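FAD:protein FMN transferase (Pseudomonas stutzeri ATCC 14405 = CCUG 16156, PDB 5MGY) probably transfers FMN from FAD to a threonine side chain of a target protein, releasing AMP, using magnesium, or manganese, as cofactor. Local coordinates at residues 109-114 against 243-248. Sequence-based numbering, arbitrary orientation.
Sequences WGFGPQ and HTLDPQ
F111 and H243 form an offset stack, with ring centroids 4.0 Å apart and planes 24° from parallel. The overlap is partial. F111 CD1 lies over the centre of the imidazole, while H243 CG sits toward the rim of the phenyl ring. On the opposite face of that ring is the backbone O of W109, again near the rim.

CH-pi contacts extend the stack. H243 CA sits over the F111 face, 4.2 Å from the ring centroid, and F111 CB lies over the imidazole. F111 CG is anti to the carbonyl carbon (chi1 -47°), which swings the ring across to H243 and L245. A further CH-pi contact is made by L245 CD2, which lies over the five-membered ring of W109, 3.8 Å from W109 CD1.

Apolar packing adds one more touch. L245 CD2 also meets the phenyl edge, 4.2 Å from F111 CE2. Replacing F111 by alanine is likely to leave the H243 imidazole without its stacking partner and to take the phenyl edge away from L245 CD2.

No hydrogen bond joins the two segments. W109 NE1 makes a weak one to G250 O, and L245 also packs on L105 and L106 of helix 103-108.

This is aromatic and aliphatic loop-to-loop packing in an ApbE-family fold. It joins loop 109-114, after helix 103-108, to loop 243-248, after strand 239-241, with the H243 side chain about 12 Å from the bound magnesium.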
ATOM      1  N   TRP A 109       8.738  -5.423  18.034  1.00 62.25           N
ATOM      2  CA  TRP A 109       7.973  -4.352  18.658  1.00 65.71           C
ATOM      3  C   TRP A 109       6.475  -4.742  18.854  1.00 65.17           C
ATOM      4  O   TRP A 109       5.654  -3.871  19.138  1.00 69.85           O
ATOM      5  CB  TRP A 109       8.138  -3.020  17.872  1.00 66.20           C
ATOM      6  CG  TRP A 109       9.498  -2.260  18.005  1.00 60.92           C
ATOM      7  CD1 TRP A 109      10.580  -2.364  17.184  1.00 58.07           C
ATOM      8  CD2 TRP A 109       9.834  -1.255  18.953  1.00 59.67           C
ATOM      9  NE1 TRP A 109      11.580  -1.519  17.575  1.00 57.69           N
ATOM     10  CE2 TRP A 109      11.157  -0.826  18.670  1.00 59.86           C
ATOM     11  CE3 TRP A 109       9.149  -0.661  20.006  1.00 61.41           C
ATOM     12  CZ2 TRP A 109      11.818   0.165  19.419  1.00 62.13           C
ATOM     13  CZ3 TRP A 109       9.818   0.302  20.786  1.00 61.51           C
ATOM     14  CH2 TRP A 109      11.142   0.706  20.476  1.00 63.41           C
ATOM     15  N   GLY A 110       6.103  -6.013  18.686  1.00 63.40           N
ATOM     16  CA  GLY A 110       4.714  -6.465  18.883  1.00 68.18           C
ATOM     17  C   GLY A 110       3.691  -6.182  17.767  1.00 71.74           C
ATOM     18  O   GLY A 110       2.509  -6.523  17.855  1.00 76.36           O
ATOM     19  N   PHE A 111       4.130  -5.539  16.699  1.00 71.99           N
ATOM     20  CA  PHE A 111       3.215  -5.083  15.646  1.00 67.91           C
ATOM     21  C   PHE A 111       2.939  -6.144  14.579  1.00 62.13           C
ATOM     22  O   PHE A 111       2.222  -5.851  13.622  1.00 62.62           O
ATOM     23  CB  PHE A 111       3.761  -3.805  14.980  1.00 67.56           C
ATOM     24  CG  PHE A 111       4.243  -2.737  15.963  1.00 71.06           C
ATOM     25  CD1 PHE A 111       3.564  -2.454  17.166  1.00 75.60           C
ATOM     26  CD2 PHE A 111       5.344  -1.981  15.664  1.00 68.74           C
ATOM     27  CE1 PHE A 111       4.016  -1.452  18.036  1.00 79.69           C
ATOM     28  CE2 PHE A 111       5.793  -0.981  16.527  1.00 72.09           C
ATOM     29  CZ  PHE A 111       5.139  -0.711  17.706  1.00 77.06           C
ATOM     30  N   GLY A 112       3.484  -7.348  14.740  1.00 57.50           N
ATOM     31  CA  GLY A 112       3.500  -8.336  13.669  1.00 57.56           C
ATOM     32  C   GLY A 112       2.510  -9.462  13.903  1.00 63.68           C
ATOM     33  O   GLY A 112       1.697  -9.401  14.820  1.00 65.85           O
ATOM     34  N   PRO A 113       2.551 -10.512  13.047  1.00 71.85           N
ATOM     35  CA  PRO A 113       1.685 -11.737  13.205  1.00 72.94           C
ATOM     36  C   PRO A 113       1.955 -12.660  14.390  1.00 74.81           C
ATOM     37  O   PRO A 113       1.045 -13.350  14.833  1.00 73.38           O
ATOM     38  CB  PRO A 113       1.898 -12.498  11.886  1.00 68.90           C
ATOM     39  CG  PRO A 113       3.197 -11.954  11.327  1.00 68.68           C
ATOM     40  CD  PRO A 113       3.295 -10.527  11.767  1.00 68.32           C
ATOM     41  N   GLN A 114       3.195 -12.667  14.868  1.00 88.47           N
ATOM     42  CA  GLN A 114       3.620 -13.478  16.028  1.00101.37           C
ATOM     43  C   GLN A 114       3.967 -12.507  17.144  1.00101.44           C
ATOM     44  O   GLN A 114       5.006 -12.592  17.794  1.00 84.13           O
ATOM     45  CB  GLN A 114       4.858 -14.321  15.687  1.00104.28           C
ATOM     46  CG  GLN A 114       4.561 -15.681  15.089  1.00102.09           C
ATOM     47  CD  GLN A 114       4.102 -15.595  13.622  1.00103.78           C
ATOM     48  OE1 GLN A 114       4.883 -15.435  12.686  1.00 97.45           O
ATOM     49  NE2 GLN A 114       2.832 -15.686  13.431  1.00105.29           N
ATOM     50  N   HIS A 243       2.675   2.378  14.576  1.00 67.25           N
ATOM     51  CA  HIS A 243       3.189   1.083  14.158  1.00 65.96           C
ATOM     52  C   HIS A 243       4.185   1.217  12.980  1.00 62.59           C
ATOM     53  O   HIS A 243       4.614   0.220  12.410  1.00 63.76           O
ATOM     54  CB  HIS A 243       2.012   0.116  13.837  1.00 65.48           C
ATOM     55  CG  HIS A 243       1.357  -0.480  15.056  1.00 68.26           C
ATOM     56  ND1 HIS A 243       0.572  -1.620  15.009  1.00 68.57           N
ATOM     57  CD2 HIS A 243       1.390  -0.108  16.362  1.00 74.35           C
ATOM     58  CE1 HIS A 243       0.145  -1.924  16.226  1.00 70.41           C
ATOM     59  NE2 HIS A 243       0.629  -1.023  17.068  1.00 76.14           N
ATOM     60  N   THR A 244       4.575   2.428  12.614  1.00 61.21           N
ATOM     61  CA  THR A 244       5.516   2.590  11.520  1.00 59.97           C
ATOM     62  C   THR A 244       6.948   2.731  12.065  1.00 63.38           C
ATOM     63  O   THR A 244       7.227   3.530  12.956  1.00 62.58           O
ATOM     64  CB  THR A 244       5.134   3.785  10.638  1.00 58.01           C
ATOM     65  OG1 THR A 244       3.732   3.744  10.373  1.00 56.19           O
ATOM     66  CG2 THR A 244       5.877   3.724   9.294  1.00 59.38           C
ATOM     67  N   LEU A 245       7.859   1.944  11.501  1.00 66.12           N
ATOM     68  CA  LEU A 245       9.263   1.890  11.947  1.00 64.36           C
ATOM     69  C   LEU A 245      10.191   2.521  10.945  1.00 61.70           C
ATOM     70  O   LEU A 245       9.990   2.315   9.759  1.00 63.59           O
ATOM     71  CB  LEU A 245       9.674   0.421  12.086  1.00 64.36           C
ATOM     72  CG  LEU A 245       8.868  -0.376  13.111  1.00 63.52           C
ATOM     73  CD1 LEU A 245       9.058  -1.854  12.874  1.00 64.79           C
ATOM     74  CD2 LEU A 245       9.313   0.016  14.509  1.00 66.68           C
ATOM     75  N   ASP A 246      11.208   3.253  11.401  1.00 62.37           N
ATOM     76  CA  ASP A 246      12.284   3.633  10.497  1.00 64.26           C
ATOM     77  C   ASP A 246      13.157   2.392  10.226  1.00 67.28           C
ATOM     78  O   ASP A 246      13.640   1.754  11.172  1.00 66.16           O
ATOM     79  CB  ASP A 246      13.128   4.766  11.040  1.00 63.81           C
ATOM     80  CG  ASP A 246      14.034   5.356   9.975  1.00 66.40           C
ATOM     81  OD1 ASP A 246      13.784   6.520   9.559  1.00 67.73           O
ATOM     82  OD2 ASP A 246      14.964   4.664   9.523  1.00 62.76           O
ATOM     83  N   PRO A 247      13.341   2.034   8.943  1.00 73.19           N
ATOM     84  CA  PRO A 247      14.239   0.930   8.575  1.00 74.95           C
ATOM     85  C   PRO A 247      15.641   1.146   9.049  1.00 77.89           C
ATOM     86  O   PRO A 247      16.252   0.196   9.502  1.00 78.07           O
ATOM     87  CB  PRO A 247      14.245   0.938   7.031  1.00 72.34           C
ATOM     88  CG  PRO A 247      13.206   1.904   6.604  1.00 70.45           C
ATOM     89  CD  PRO A 247      12.465   2.403   7.821  1.00 72.48           C
ATOM     90  N   GLN A 248      16.130   2.384   8.901  1.00 84.84           N
ATOM     91  CA  GLN A 248      17.479   2.764   9.302  1.00 87.28           C
ATOM     92  C   GLN A 248      17.682   2.686  10.834  1.00 89.97           C
ATOM     93  O   GLN A 248      18.584   2.008  11.306  1.00 90.79           O
ATOM     94  CB  GLN A 248      17.842   4.139   8.746  1.00 89.51           C
ATOM     95  CG  GLN A 248      18.785   4.949   9.620  1.00 94.79           C
ATOM     96  CD  GLN A 248      18.442   6.414   9.621  1.00 97.99           C
ATOM     97  OE1 GLN A 248      18.757   7.098   8.685  1.00101.95           O
ATOM     98  NE2 GLN A 248      17.834   6.910  10.672  1.00 88.76           N
TER